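ATPase BagA (Mycobacterium tuberculosis H37Rv, PDB 6BS3) forms, with its partner BagB, a heterodimeric ATPase complex whose ATP hydrolysis is required for resistance to nitric oxide and to elevated glycerol. Local coordinates at residues G33-A38 with V160-P165; K51-E56 with P154-I159. All coordinates share one frame; numbering follows the deposited sequence.

Contact 1: G33-A38 with V160-P165; sequences GKSTIA and VVDAPP. With MG (magnesium ion), chain D; ADP (adenosine-5'-diphosphate), chain C.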
# COMPACT_ATOMS: atom_id res chain seq x y z
N GLY A 33 -7.01 -5.36 -0.68
CA GLY A 33 -8.46 -5.44 -0.51
C GLY A 33 -8.99 -5.73 0.87
O GLY A 33 -10.14 -6.16 0.98
N LYS A 34 -8.20 -5.49 1.94
CA LYS A 34 -8.61 -5.72 3.34
C LYS A 34 -9.95 -5.06 3.68
O LYS A 34 -10.83 -5.73 4.21
CB LYS A 34 -7.57 -5.19 4.34
CG LYS A 34 -6.26 -5.96 4.42
CD LYS A 34 -5.33 -5.31 5.47
CE LYS A 34 -4.87 -3.92 5.10
NZ LYS A 34 -4.17 -3.88 3.78
N SER A 35 -10.08 -3.74 3.41
CA SER A 35 -11.28 -2.96 3.70
C SER A 35 -12.50 -3.47 2.97
O SER A 35 -13.54 -3.64 3.59
CB SER A 35 -11.08 -1.47 3.42
OG SER A 35 -10.06 -0.92 4.25
N THR A 36 -12.38 -3.68 1.65
CA THR A 36 -13.45 -4.21 0.78
C THR A 36 -13.92 -5.60 1.25
O THR A 36 -15.12 -5.83 1.36
CB THR A 36 -12.94 -4.30 -0.68
OG1 THR A 36 -12.42 -3.04 -1.07
CG2 THR A 36 -14.02 -4.71 -1.65
N ILE A 37 -12.97 -6.53 1.47
CA ILE A 37 -13.20 -7.92 1.86
C ILE A 37 -13.71 -8.04 3.31
O ILE A 37 -14.53 -8.91 3.58
CB ILE A 37 -11.95 -8.78 1.56
CG1 ILE A 37 -11.63 -8.75 0.05
CG2 ILE A 37 -12.09 -10.23 2.10
CD1 ILE A 37 -10.45 -9.52 -0.38
N ALA A 38 -13.26 -7.15 4.23
CA ALA A 38 -13.72 -7.16 5.62
C ALA A 38 -15.21 -6.76 5.62
O ALA A 38 -16.02 -7.43 6.26
CB ALA A 38 -12.88 -6.23 6.47
N VAL A 160 -15.87 -8.25 12.83
CA VAL A 160 -14.93 -8.31 11.71
C VAL A 160 -14.05 -7.07 11.80
O VAL A 160 -14.55 -5.94 11.84
CB VAL A 160 -15.60 -8.48 10.31
CG1 VAL A 160 -14.54 -8.60 9.21
CG2 VAL A 160 -16.54 -9.71 10.29
N VAL A 161 -12.74 -7.28 11.94
CA VAL A 161 -11.79 -6.19 12.03
C VAL A 161 -11.05 -6.04 10.71
O VAL A 161 -10.46 -7.01 10.20
CB VAL A 161 -10.84 -6.32 13.26
CG1 VAL A 161 -9.91 -5.11 13.38
CG2 VAL A 161 -11.63 -6.50 14.56
N ASP A 162 -11.14 -4.82 10.11
CA ASP A 162 -10.37 -4.36 8.96
C ASP A 162 -9.07 -3.97 9.72
O ASP A 162 -8.98 -2.91 10.34
CB ASP A 162 -11.08 -3.18 8.30
CG ASP A 162 -10.35 -2.41 7.21
OD1 ASP A 162 -9.23 -2.81 6.84
OD2 ASP A 162 -10.90 -1.41 6.74
N ALA A 163 -8.16 -4.94 9.81
CA ALA A 163 -6.95 -4.89 10.63
C ALA A 163 -5.73 -4.17 10.00
O ALA A 163 -5.71 -3.98 8.78
CB ALA A 163 -6.58 -6.32 11.05
N PRO A 164 -4.68 -3.84 10.78
CA PRO A 164 -3.46 -3.30 10.18
C PRO A 164 -2.85 -4.26 9.11
O PRO A 164 -3.17 -5.46 9.09
CB PRO A 164 -2.53 -3.12 11.39
CG PRO A 164 -3.43 -2.97 12.55
CD PRO A 164 -4.49 -3.99 12.24
N PRO A 165 -1.98 -3.77 8.19
CA PRO A 165 -1.44 -4.65 7.14
C PRO A 165 -0.51 -5.77 7.62
O PRO A 165 -0.16 -5.83 8.80
CB PRO A 165 -0.73 -3.66 6.19
CG PRO A 165 -0.35 -2.53 7.05
CD PRO A 165 -1.48 -2.38 8.02
MG MG D . -7.97 -0.10 3.81
PB ADP C . -6.66 -2.34 1.43
O1B ADP C . -7.63 -1.94 2.56
O2B ADP C . -5.66 -1.19 1.19
O3B ADP C . -5.96 -3.65 1.65
PA ADP C . -8.89 -1.81 -0.46
O1A ADP C . -8.96 -0.31 -0.15
O2A ADP C . -10.06 -2.54 0.10
O3A ADP C . -7.53 -2.41 0.10
O5' ADP C . -8.62 -2.09 -2.00
C5' ADP C . -7.62 -1.45 -2.82
C4' ADP C . -8.29 -1.01 -4.10
O4' ADP C . -8.73 -2.17 -4.84
C3' ADP C . -9.53 -0.12 -3.94
O3' ADP C . -9.56 0.85 -4.97
C2' ADP C . -10.69 -1.13 -4.06
O2' ADP C . -11.92 -0.55 -4.47
C1' ADP C . -10.12 -2.11 -5.08
N9 ADP C . -10.66 -3.47 -5.01
C8 ADP C . -10.66 -4.30 -3.92
N7 ADP C . -11.14 -5.50 -4.16
C5 ADP C . -11.49 -5.45 -5.50
C6 ADP C . -12.02 -6.41 -6.39
N6 ADP C . -12.36 -7.65 -6.03
N1 ADP C . -12.20 -6.05 -7.68
C2 ADP C . -11.87 -4.81 -8.06
N3 ADP C . -11.38 -3.81 -7.31
C4 ADP C . -11.20 -4.20 -6.04
O HOH W 1 -13.69 -2.18 6.26
O HOH W 2 -7.54 -1.10 5.45
O HOH W 3 -8.36 1.57 5.04
O HOH W 4 -5.66 0.26 3.35
O HOH W 5 -9.01 0.86 2.26

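Contact 2: K51-E56 with P154-I159; sequences KVLLVE and PVYDAI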
# COMPACT_ATOMS: atom_id res chain seq x y z
N LYS A 51 -26.37 -10.09 13.64
CA LYS A 51 -25.84 -8.74 13.87
C LYS A 51 -24.33 -8.80 13.93
O LYS A 51 -23.79 -9.43 14.83
CB LYS A 51 -26.42 -8.12 15.16
CG LYS A 51 -26.12 -6.62 15.30
CD LYS A 51 -26.39 -6.11 16.70
CE LYS A 51 -27.83 -5.80 16.96
NZ LYS A 51 -27.98 -4.96 18.18
N VAL A 52 -23.65 -8.17 12.95
CA VAL A 52 -22.19 -8.17 12.86
C VAL A 52 -21.61 -6.75 12.99
O VAL A 52 -22.17 -5.79 12.45
CB VAL A 52 -21.72 -8.92 11.57
CG1 VAL A 52 -20.22 -8.76 11.32
CG2 VAL A 52 -22.09 -10.40 11.63
N LEU A 53 -20.49 -6.62 13.74
CA LEU A 53 -19.80 -5.35 13.88
C LEU A 53 -18.55 -5.31 12.99
O LEU A 53 -17.70 -6.20 13.07
CB LEU A 53 -19.44 -5.04 15.36
CG LEU A 53 -18.80 -3.66 15.63
CD1 LEU A 53 -19.80 -2.51 15.39
CD2 LEU A 53 -18.27 -3.57 17.02
N LEU A 54 -18.45 -4.28 12.13
CA LEU A 54 -17.30 -4.04 11.24
C LEU A 54 -16.44 -2.93 11.90
O LEU A 54 -16.90 -1.80 12.09
CB LEU A 54 -17.78 -3.63 9.83
CG LEU A 54 -16.72 -3.26 8.79
CD1 LEU A 54 -15.75 -4.45 8.50
CD2 LEU A 54 -17.36 -2.69 7.54
N VAL A 55 -15.20 -3.29 12.29
CA VAL A 55 -14.27 -2.42 13.04
C VAL A 55 -13.04 -1.99 12.23
O VAL A 55 -12.39 -2.83 11.61
CB VAL A 55 -13.84 -3.13 14.35
CG1 VAL A 55 -12.90 -2.25 15.20
CG2 VAL A 55 -15.04 -3.59 15.18
N GLU A 56 -12.68 -0.69 12.26
CA GLU A 56 -11.42 -0.22 11.67
C GLU A 56 -10.59 0.45 12.79
O GLU A 56 -11.17 1.03 13.70
CB GLU A 56 -11.60 0.62 10.42
CG GLU A 56 -12.16 2.01 10.67
CD GLU A 56 -12.18 2.82 9.40
OE1 GLU A 56 -13.26 3.31 9.02
OE2 GLU A 56 -11.11 2.94 8.75
N PRO A 154 -24.63 -12.73 23.59
CA PRO A 154 -23.77 -11.74 22.91
C PRO A 154 -24.53 -10.70 22.09
O PRO A 154 -25.46 -11.05 21.37
CB PRO A 154 -22.88 -12.60 22.00
CG PRO A 154 -22.96 -13.97 22.58
CD PRO A 154 -24.34 -14.10 23.14
N VAL A 155 -24.15 -9.42 22.23
CA VAL A 155 -24.72 -8.29 21.47
C VAL A 155 -24.48 -8.55 19.96
O VAL A 155 -25.40 -8.48 19.16
CB VAL A 155 -24.13 -6.93 21.94
CG1 VAL A 155 -24.42 -5.80 20.95
CG2 VAL A 155 -24.63 -6.57 23.34
N TYR A 156 -23.24 -8.95 19.61
CA TYR A 156 -22.88 -9.26 18.22
C TYR A 156 -22.69 -10.76 18.00
O TYR A 156 -22.16 -11.45 18.86
CB TYR A 156 -21.64 -8.47 17.79
CG TYR A 156 -21.89 -6.97 17.74
CD1 TYR A 156 -22.71 -6.41 16.78
CD2 TYR A 156 -21.32 -6.12 18.69
CE1 TYR A 156 -22.97 -5.04 16.75
CE2 TYR A 156 -21.57 -4.75 18.68
CZ TYR A 156 -22.41 -4.21 17.70
OH TYR A 156 -22.67 -2.85 17.65
N ASP A 157 -23.12 -11.25 16.85
CA ASP A 157 -22.91 -12.64 16.43
C ASP A 157 -21.46 -12.84 16.02
O ASP A 157 -20.92 -13.92 16.19
CB ASP A 157 -23.85 -13.02 15.29
CG ASP A 157 -25.27 -13.05 15.78
OD1 ASP A 157 -25.62 -14.02 16.48
OD2 ASP A 157 -26.01 -12.08 15.53
N ALA A 158 -20.83 -11.78 15.47
CA ALA A 158 -19.43 -11.77 15.05
C ALA A 158 -18.92 -10.35 14.98
O ALA A 158 -19.70 -9.40 14.84
CB ALA A 158 -19.26 -12.45 13.68
N ILE A 159 -17.60 -10.20 15.07
CA ILE A 159 -16.86 -8.95 14.94
C ILE A 159 -15.86 -9.16 13.80
O ILE A 159 -15.11 -10.14 13.80
CB ILE A 159 -16.11 -8.55 16.25
CG1 ILE A 159 -17.03 -8.61 17.52
CG2 ILE A 159 -15.38 -7.19 16.12
CD1 ILE A 159 -18.14 -7.66 17.63

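Contact 1: G33-A38 with V160-P165
The first turn of helix 34-38 and strand 160-162 run nearly antiparallel, at 164°, with their axes 8.0 Å apart at closest approach and A38 lying nearest D162. G33 is the N-cap, and its positive phi suits a residue without a side chain. K34 sends its chain past A163 and P164: CD lies 3.6 Å from A163 O, and bends at chi3 and chi4 curl NZ back to ADP O3B at 2.8 Å. The backbone N atoms of G33 and K34 bond that same oxygen, so three donors grip it and probably offset its charge. S35 OG sits beside its own backbone N (chi1 -62°), which points it at the magnesium ion, 2.3 Å away. The same hydroxyl donates to D162 OD2 at 2.7 Å, on the syn side and 24° out of the carboxylate plane. D162 therefore acts in the second shell: its OD1 accepts from a water bound to the metal, while a second water ties OD2 to S35 O. ADP O1B and four waters complete the six ligands of magnesium. One turn further along the helix, A38 CB packs against V160 CG1 at 4.0 Å, joining helix to strand. This is the Walker A P-loop of an ArsA-family ATPase, faced by the aspartate D162 of strand 158-162, consistent with the Walker B motif of P-loop NTPases.

Contact 2: K51-E56 with P154-I159
L53 and I159 pair as parallel neighbours in the central sheet of the P-loop NTPase fold, their CA atoms 4.8 Å apart. The bond from L53 N to A158 O, 3.1 Å long, secures this register. The tight part lies on the face carrying L53, V55 and I159. L53 CB sits almost exactly over the centre of the Y156 ring, 3.6 Å from the centroid and 4° off the normal, a CH-pi contact; CD1 lies nearest OH and CD2 nearest CE2. V155 CG1 covers the opposite face, nearer the rim. I159 lies alongside L53, its CD1 against L53 CB, while its CG2 branch crosses to V55 CG2 at 3.7 Å. Helix 130-146 covers this group, with T144 touching both L53 and I159. The Y156 hydroxyl reaches past L53 to bond with E76 and N89, which anchors the far end of the ring. On the other face the two segments touch less: V52 CG2 is 4.1 Å from A158 CB, and helix 34-46 packs against V52.

Toward the start of both segments the contact opens to partly exposed residues, and polar bonds take over. The aliphatic part of K51 passes obliquely by the ring, with CD next to CE1. D157 N donates to K51 O, and in return K51 N meets D157 OD2 at 2.8 Å in a nearly straight bond (173°), on the anti side of the carboxylate.

Overall arrangement
Both contacts use strand 158-162 and are largely buried, but contact 1 lies near the centre of the chain whereas contact 2, its centre about 14 Å from that of contact 1, runs out to partly exposed residues. Helix 34-46 and strand 51-56 follow each other in sequence, and both lie against this strand. The strand pairing of contact 2 carries on into contact 1, where V160 probably bonds through its backbone to L53 and V55; L54 CD1 also packs against A38. The chemistry divides along the strand: phosphate, metal and carboxylate in 33-38 with 160-165, mostly aliphatic and aromatic packing, edged by backbone and carboxylate bonds at K51 and D157, in 51-56 with 154-159.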